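Putative carbonic anhydrase (Streptococcus mutans, PDB 3LAS) probably catalyses the zinc-dependent interconversion of hydrogencarbonate and carbon dioxide, as a member of the beta-class carbonic anhydrase family. Local coordinates at residues Met3-Phe6 with Asp7-Lys11; Ala12-Ala15 with Tyr16-Leu19; Ile76-Gln80 with Leu81-Glu85. All coordinates share one frame; numbering follows the deposited sequence.

Interaction 1 of 3, residues Met3-Phe6 with Asp7-Lys11; sequences MSYF and DNFIK. With GAI (guanidine), chain F.
With CG anti to its own carbonyl carbon (chi1 -58°), D7 folds back along the first turn of its helix towards S4, and chi2 of -74° turns the carboxylate so that OD2 meets the amide of S4. The bond from S4 N to D7 OD2 is 2.9 Å long and fairly straight, and it uses the anti lone pair, the one away from OD1. S4 is the N-cap, so this is the half of a capping box in which the third helical residue accepts from the cap's N-H; S4 OG is instead bonded to E85 of the second subunit. M3 crosses D7 at about a right angle, its bent chain bringing CE to 3.6 Å from D7 CB.

Both carboxylate oxygens also bind guanidine: N2 of the ligand is 2.8 Å from D7 OD1 and N1 is 2.8 Å from D7 OD2, which so accepts from S4 N and the ligand together. F6 carries its ring outward from the helix, CG anti to the backbone N (chi1 177°). Guanidine N2 lies at the edge of this ring, while CG1 of I10 sits over one face in a CH-pi contact, 4.0 Å from the F6 centroid.

E164 of the second subunit also bonds the guanidine, which is thus shared by two carboxylates; that setting would favour its protonated, cationic form and would probably keep D7 ionised.

Interaction 2 of 3, residues Ala12-Ala15 with Tyr16-Leu19; sequences ANQA and YVDL
Q14 and D18, one helical turn apart, meet through their side chains: NE2 of Q14 donates to OD1 of D18 at 2.9 Å. The geometry is lopsided. The acceptor lies almost exactly in the amide plane of Q14, yet the amide nitrogen reaches OD1 from above the carboxylate, 43° out of its plane, and the N-H...O angle of 136° is well short of straight. This is a bent bond on the helix surface, between flat groups turned 44° against each other. Q14 makes it by starting with CG anti to the backbone N and then bending at chi2, which carries the amide along the helix towards D18.

Next to this pair, CG2 of V17 settles 3.4 Å from the carbonyl oxygen of N13 and beside the end of the N13 side chain. L19 leans back over the preceding turn, with CG 3.5 Å from A15 O.

Behind these side chains runs the backbone ladder. V17 N bonds to N13 O at 2.9 Å, and D18 N to Q14 O and L19 N to A15 O follow in the same i to i+4 pattern, fixing the spacing at which Q14 and D18 can meet. Further out, R161 of the second subunit donates to OE1 of Q14. The amide is therefore held at both ends, and the arginine's charge may polarise it into a stronger donor towards D18. Y16 packs on Y155 of the second subunit, and V17 on G160 of that chain.

One flank turned to the partner chain and another, with A15, D18 and L19, left exposed: the arrangement is that of an N-terminal arm helix laid against the neighbouring subunit, consistent with the arm helices seen in beta-class carbonic anhydrase dimers.

Interaction 3 of 3, residues Ile76-Gln80 with Leu81-Glu85; sequences ISEQQ and LGTSE
S77 and T83 form the tight side of this turn. Their hydroxyls, S77 OG and T83 OG1, lie 2.7 Å apart, and CG2 of T83 comes within 3.2 Å of S77 OG, which is also bonded to H57. The backbone draws in here too: T83 N reaches S77 O at 3.0 Å with a nearly straight N-H...O angle of 167°. Around it the bonds are weaker: L81 N to I76 O spans five residues, where the last turn widens to pi type, and G82 N to E78 O keeps ordinary helical spacing.

G82, with a positive phi of 85°, sits where the chain reverses from the helix towards strand 85-91, a helix-to-strand connection of the alpha/beta fold. L81 sets CD1 4.3 Å from I76 CG2, an apolar contact.

The looser side is bridged by one bound water. E78 crosses T83 at about a right angle, laying CG 3.4 Å from T83 OG1 and running on, extended, to that water, which donates to E78 OE2 and E85 O and accepts from T83 OG1, linking helix to strand. In the conformer described, the Q80 amide turns away to Q107 and T98 of the second subunit.

In the fold
From the N terminus, interactions 1 and 2 follow in series along helix 5-20, their centres 13 Å apart, the first at its opening turns and the second near its end. Interaction 3 comes much later, where helix 68-80 gives way to strand 85-91 of the central sheet. Each joins adjoining segments and closes no loop, so none encloses or crosses another. Within the chain, interactions 1 and 3 lie about 34 Å apart between centres, but the dimer links them: E85 of one subunit receives the backbone N-H groups of Y5 and F6 in the other. The arm helix of each chain is thereby tied to the helix-to-strand turn of its partner.

Interaction 1 of 3, residues Met3-Phe6 with Asp7-Lys11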
loop_
_atom_site.group_PDB
_atom_site.type_symbol
_atom_site.label_atom_id
_atom_site.label_comp_id
_atom_site.label_asym_id
_atom_site.label_seq_id
_atom_site.Cartn_x
_atom_site.Cartn_y
_atom_site.Cartn_z
ATOM N N MET A 3 -7.075 -3.266 25.276
ATOM C CA MET A 3 -7.188 -3.943 23.961
ATOM C C MET A 3 -7.694 -2.988 22.916
ATOM O O MET A 3 -8.347 -1.934 23.189
ATOM C CB MET A 3 -8.112 -5.125 24.108
ATOM C CG MET A 3 -7.484 -6.126 25.093
ATOM S SD MET A 3 -8.653 -7.495 25.372
ATOM C CE MET A 3 -8.285 -8.322 23.865
ATOM N N SER A 4 -7.400 -3.306 21.647
ATOM C CA SER A 4 -7.770 -2.409 20.520
ATOM C C SER A 4 -8.126 -3.327 19.359
ATOM O O SER A 4 -8.224 -4.563 19.459
ATOM C CB SER A 4 -6.667 -1.405 20.221
ATOM O OG SER A 4 -5.495 -2.118 19.811
ATOM N N TYR A 5 -8.303 -2.733 18.157
ATOM C CA TYR A 5 -8.715 -3.577 17.065
ATOM C C TYR A 5 -7.607 -4.540 16.630
ATOM O O TYR A 5 -7.951 -5.585 16.032
ATOM C CB TYR A 5 -9.263 -2.755 15.834
ATOM C CG TYR A 5 -10.729 -2.621 15.901
ATOM C CD1 TYR A 5 -11.542 -3.637 15.438
ATOM C CD2 TYR A 5 -11.324 -1.444 16.384
ATOM C CE1 TYR A 5 -12.920 -3.609 15.473
ATOM C CE2 TYR A 5 -12.718 -1.360 16.406
ATOM C CZ TYR A 5 -13.479 -2.456 15.957
ATOM O OH TYR A 5 -14.890 -2.388 15.967
ATOM N N PHE A 6 -6.319 -4.228 16.890
ATOM C CA PHE A 6 -5.304 -5.211 16.619
ATOM C C PHE A 6 -5.659 -6.545 17.246
ATOM O O PHE A 6 -5.426 -7.598 16.645
ATOM C CB PHE A 6 -3.987 -4.660 17.179
ATOM C CG PHE A 6 -2.837 -5.613 17.038
ATOM C CD1 PHE A 6 -2.302 -5.856 15.809
ATOM C CD2 PHE A 6 -2.380 -6.320 18.134
ATOM C CE1 PHE A 6 -1.208 -6.779 15.668
ATOM C CE2 PHE A 6 -1.315 -7.257 18.007
ATOM C CZ PHE A 6 -0.730 -7.473 16.798
ATOM N N ASP A 7 -6.160 -6.567 18.509
ATOM C CA ASP A 7 -6.522 -7.863 19.133
ATOM C C ASP A 7 -7.632 -8.512 18.459
ATOM O O ASP A 7 -7.612 -9.720 18.295
ATOM C CB ASP A 7 -6.911 -7.591 20.644
ATOM C CG ASP A 7 -5.797 -6.960 21.342
ATOM O OD1 ASP A 7 -4.741 -7.640 21.675
ATOM O OD2 ASP A 7 -5.753 -5.750 21.578
ATOM N N ASN A 8 -8.596 -7.791 17.897
ATOM C CA ASN A 8 -9.628 -8.372 17.089
ATOM C C ASN A 8 -9.005 -9.038 15.870
ATOM O O ASN A 8 -9.414 -10.146 15.462
ATOM C CB ASN A 8 -10.726 -7.425 16.638
ATOM C CG ASN A 8 -11.486 -6.751 17.678
ATOM O OD1 ASN A 8 -10.927 -6.002 18.466
ATOM N ND2 ASN A 8 -12.843 -6.772 17.507
ATOM N N PHE A 9 -8.039 -8.375 15.209
ATOM C CA PHE A 9 -7.453 -8.931 13.988
ATOM C C PHE A 9 -6.688 -10.216 14.280
ATOM O O PHE A 9 -6.757 -11.174 13.505
ATOM C CB PHE A 9 -6.466 -7.892 13.382
ATOM C CG PHE A 9 -7.074 -6.601 12.919
ATOM C CD1 PHE A 9 -8.451 -6.450 12.804
ATOM C CD2 PHE A 9 -6.211 -5.536 12.668
ATOM C CE1 PHE A 9 -8.990 -5.179 12.412
ATOM C CE2 PHE A 9 -6.771 -4.327 12.268
ATOM C CZ PHE A 9 -8.070 -4.132 12.159
ATOM N N ILE A 10 -5.972 -10.217 15.433
ATOM C CA ILE A 10 -5.261 -11.459 15.812
ATOM C C ILE A 10 -6.222 -12.610 16.001
ATOM O O ILE A 10 -5.987 -13.754 15.568
ATOM C CB ILE A 10 -4.440 -11.192 17.105
ATOM C CG1 ILE A 10 -3.259 -10.313 16.793
ATOM C CG2 ILE A 10 -3.916 -12.548 17.711
ATOM C CD1 ILE A 10 -2.160 -10.903 15.802
ATOM N N LYS A 11 -7.355 -12.349 16.643
ATOM C CA LYS A 11 -8.346 -13.433 16.826
ATOM C C LYS A 11 -8.917 -13.883 15.529
ATOM O O LYS A 11 -9.008 -15.084 15.301
ATOM C CB LYS A 11 -9.428 -12.933 17.773
ATOM C CG LYS A 11 -10.643 -13.943 17.933
HETATM C C GAI F . -2.057 -5.306 21.568
HETATM N N1 GAI F . -3.179 -4.684 21.712
HETATM N N2 GAI F . -2.124 -6.597 21.733
HETATM N N3 GAI F . -0.879 -4.653 21.274
#

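Interaction 2 of 3, residues Ala12-Ala15 with Tyr16-Leu19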
loop_
_atom_site.group_PDB
_atom_site.type_symbol
_atom_site.label_atom_id
_atom_site.label_comp_id
_atom_site.label_asym_id
_atom_site.label_seq_id
_atom_site.Cartn_x
_atom_site.Cartn_y
_atom_site.Cartn_z
ATOM N N ALA A 12 -9.269 -12.972 14.637
ATOM C CA ALA A 12 -9.851 -13.321 13.381
ATOM C C ALA A 12 -8.863 -14.078 12.515
ATOM O O ALA A 12 -9.246 -14.874 11.636
ATOM C CB ALA A 12 -10.349 -12.076 12.573
ATOM N N ASN A 13 -7.588 -13.804 12.689
ATOM C CA ASN A 13 -6.577 -14.487 11.881
ATOM C C ASN A 13 -6.555 -15.986 12.096
ATOM O O ASN A 13 -6.135 -16.696 11.184
ATOM C CB ASN A 13 -5.214 -13.807 12.187
ATOM C CG ASN A 13 -4.076 -14.513 11.472
ATOM O OD1 ASN A 13 -3.940 -14.378 10.204
ATOM N ND2 ASN A 13 -3.237 -15.167 12.183
ATOM N N GLN A 14 -6.989 -16.467 13.276
ATOM C CA GLN A 14 -6.996 -17.923 13.428
ATOM C C GLN A 14 -7.799 -18.671 12.339
ATOM O O GLN A 14 -7.340 -19.685 11.809
ATOM C CB GLN A 14 -7.567 -18.273 14.813
ATOM C CG GLN A 14 -7.646 -19.828 15.028
ATOM C CD GLN A 14 -6.219 -20.416 15.093
ATOM O OE1 GLN A 14 -5.396 -20.002 15.922
ATOM N NE2 GLN A 14 -5.920 -21.466 14.244
ATOM N N ALA A 15 -8.940 -18.100 11.988
ATOM C CA ALA A 15 -9.714 -18.735 10.913
ATOM C C ALA A 15 -9.027 -18.779 9.577
ATOM O O ALA A 15 -9.100 -19.750 8.789
ATOM C CB ALA A 15 -11.054 -18.069 10.767
ATOM N N TYR A 16 -8.266 -17.719 9.301
ATOM C CA TYR A 16 -7.528 -17.654 8.063
ATOM C C TYR A 16 -6.378 -18.671 8.041
ATOM O O TYR A 16 -6.117 -19.342 7.048
ATOM C CB TYR A 16 -6.948 -16.248 7.805
ATOM C CG TYR A 16 -6.270 -16.149 6.494
ATOM C CD1 TYR A 16 -7.057 -16.183 5.300
ATOM C CD2 TYR A 16 -4.867 -16.047 6.317
ATOM C CE1 TYR A 16 -6.530 -16.078 4.078
ATOM C CE2 TYR A 16 -4.283 -15.933 5.081
ATOM C CZ TYR A 16 -5.124 -15.968 3.935
ATOM O OH TYR A 16 -4.495 -15.863 2.720
ATOM N N VAL A 17 -5.685 -18.801 9.194
ATOM C CA VAL A 17 -4.614 -19.808 9.305
ATOM C C VAL A 17 -5.165 -21.194 8.996
ATOM O O VAL A 17 -4.578 -21.995 8.293
ATOM C CB VAL A 17 -4.066 -19.780 10.726
ATOM C CG1 VAL A 17 -3.117 -20.956 10.996
ATOM C CG2 VAL A 17 -3.243 -18.488 10.884
ATOM N N ASP A 18 -6.360 -21.478 9.552
ATOM C CA ASP A 18 -6.909 -22.825 9.347
ATOM C C ASP A 18 -7.255 -23.059 7.881
ATOM O O ASP A 18 -7.001 -24.134 7.352
ATOM C CB ASP A 18 -8.170 -22.927 10.242
ATOM C CG ASP A 18 -7.837 -23.010 11.747
ATOM O OD1 ASP A 18 -6.722 -23.299 12.179
ATOM O OD2 ASP A 18 -8.800 -22.757 12.470
ATOM N N LEU A 19 -7.781 -22.043 7.185
ATOM C CA LEU A 19 -8.063 -22.160 5.744
ATOM C C LEU A 19 -6.826 -22.210 4.909
ATOM O O LEU A 19 -6.765 -22.892 3.875
ATOM C CB LEU A 19 -8.925 -20.941 5.323
ATOM C CG LEU A 19 -10.377 -21.049 5.794
ATOM C CD1 LEU A 19 -11.026 -19.692 5.741
ATOM C CD2 LEU A 19 -11.159 -22.080 4.857
#

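Interaction 3 of 3, residues Ile76-Gln80 with Leu81-Glu85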
loop_
_atom_site.group_PDB
_atom_site.type_symbol
_atom_site.label_atom_id
_atom_site.label_comp_id
_atom_site.label_asym_id
_atom_site.label_seq_id
_atom_site.Cartn_x
_atom_site.Cartn_y
_atom_site.Cartn_z
ATOM N N ILE A 76 12.173 -2.121 -6.712
ATOM C CA ILE A 76 12.349 -3.436 -6.081
ATOM C C ILE A 76 11.422 -4.414 -6.748
ATOM O O ILE A 76 11.841 -5.559 -7.126
ATOM C CB ILE A 76 12.104 -3.315 -4.532
ATOM C CG1 ILE A 76 13.227 -2.489 -3.944
ATOM C CG2 ILE A 76 11.993 -4.710 -3.923
ATOM C CD1 ILE A 76 12.859 -1.988 -2.508
ATOM N N SER A 77 10.164 -4.075 -6.943
ATOM C CA SER A 77 9.214 -5.018 -7.579
ATOM C C SER A 77 9.681 -5.504 -8.954
ATOM O O SER A 77 9.517 -6.680 -9.263
ATOM C CB SER A 77 7.857 -4.257 -7.708
ATOM O OG SER A 77 6.885 -5.062 -8.348
ATOM N N GLU A 78 10.202 -4.557 -9.730
ATOM C CA GLU A 78 10.567 -4.829 -11.118
ATOM C C GLU A 78 11.941 -5.468 -11.252
ATOM O O GLU A 78 12.122 -6.499 -11.961
ATOM C CB GLU A 78 10.537 -3.537 -11.915
ATOM C CG GLU A 78 9.079 -3.064 -12.101
ATOM C CD GLU A 78 8.868 -1.720 -12.649
ATOM O OE1 GLU A 78 9.805 -0.928 -12.836
ATOM O OE2 GLU A 78 7.654 -1.330 -12.817
ATOM N N GLN A 79 12.952 -4.907 -10.570
ATOM C CA GLN A 79 14.319 -5.361 -10.822
ATOM C C GLN A 79 14.673 -6.463 -9.912
ATOM O O GLN A 79 15.516 -7.321 -10.301
ATOM C CB GLN A 79 15.328 -4.183 -10.687
ATOM C CG GLN A 79 14.991 -3.026 -11.668
ATOM C CD GLN A 79 14.681 -3.403 -13.090
ATOM O OE1 GLN A 79 15.332 -4.304 -13.644
ATOM N NE2 GLN A 79 13.712 -2.786 -13.714
ATOM N N GLN A 80 14.178 -6.554 -8.691
ATOM C CA GLN A 80 14.478 -7.688 -7.843
ATOM C C GLN A 80 13.398 -8.769 -7.998
ATOM O O GLN A 80 13.712 -9.964 -7.977
ATOM C CB GLN A 80 14.592 -7.162 -6.417
ATOM C CG GLN A 80 15.130 -8.141 -5.363
ATOM C CD GLN A 80 16.580 -8.473 -5.461
ATOM O OE1 GLN A 80 17.227 -8.115 -6.442
ATOM N NE2 GLN A 80 17.077 -9.218 -4.500
ATOM N N LEU A 81 12.136 -8.419 -8.185
ATOM C CA LEU A 81 11.007 -9.343 -8.125
ATOM C C LEU A 81 10.301 -9.595 -9.445
ATOM O O LEU A 81 9.235 -10.224 -9.413
ATOM C CB LEU A 81 10.080 -9.004 -6.922
ATOM C CG LEU A 81 10.800 -8.882 -5.619
ATOM C CD1 LEU A 81 9.886 -8.383 -4.485
ATOM C CD2 LEU A 81 11.484 -10.255 -5.191
ATOM N N GLY A 82 10.844 -9.078 -10.550
ATOM C CA GLY A 82 10.410 -9.572 -11.862
ATOM C C GLY A 82 9.200 -8.933 -12.426
ATOM O O GLY A 82 8.757 -9.307 -13.511
ATOM N N THR A 83 8.531 -7.989 -11.758
ATOM C CA THR A 83 7.338 -7.425 -12.401
ATOM C C THR A 83 7.718 -6.539 -13.585
ATOM O O THR A 83 8.851 -6.028 -13.683
ATOM C CB THR A 83 6.382 -6.674 -11.433
ATOM O OG1 THR A 83 7.031 -5.479 -10.981
ATOM C CG2 THR A 83 5.986 -7.540 -10.231
ATOM N N SER A 84 6.759 -6.353 -14.481
ATOM C CA SER A 84 7.019 -5.645 -15.714
ATOM C C SER A 84 5.839 -4.972 -16.267
ATOM O O SER A 84 5.831 -4.549 -17.429
ATOM C CB SER A 84 7.728 -6.553 -16.716
ATOM O OG SER A 84 7.005 -7.725 -16.929
ATOM N N GLU A 85 4.824 -4.707 -15.464
ATOM C CA GLU A 85 3.627 -3.982 -15.820
ATOM C C GLU A 85 3.132 -3.221 -14.578
ATOM O O GLU A 85 3.300 -3.711 -13.449
ATOM C CB GLU A 85 2.559 -5.054 -16.297
ATOM C CG GLU A 85 1.228 -4.386 -16.623
ATOM C CD GLU A 85 0.231 -5.360 -17.339
ATOM O OE1 GLU A 85 0.564 -6.461 -17.807
ATOM O OE2 GLU A 85 -0.930 -4.867 -17.400
HETATM O O HOH W 1 5.898 -3.288 -12.289
#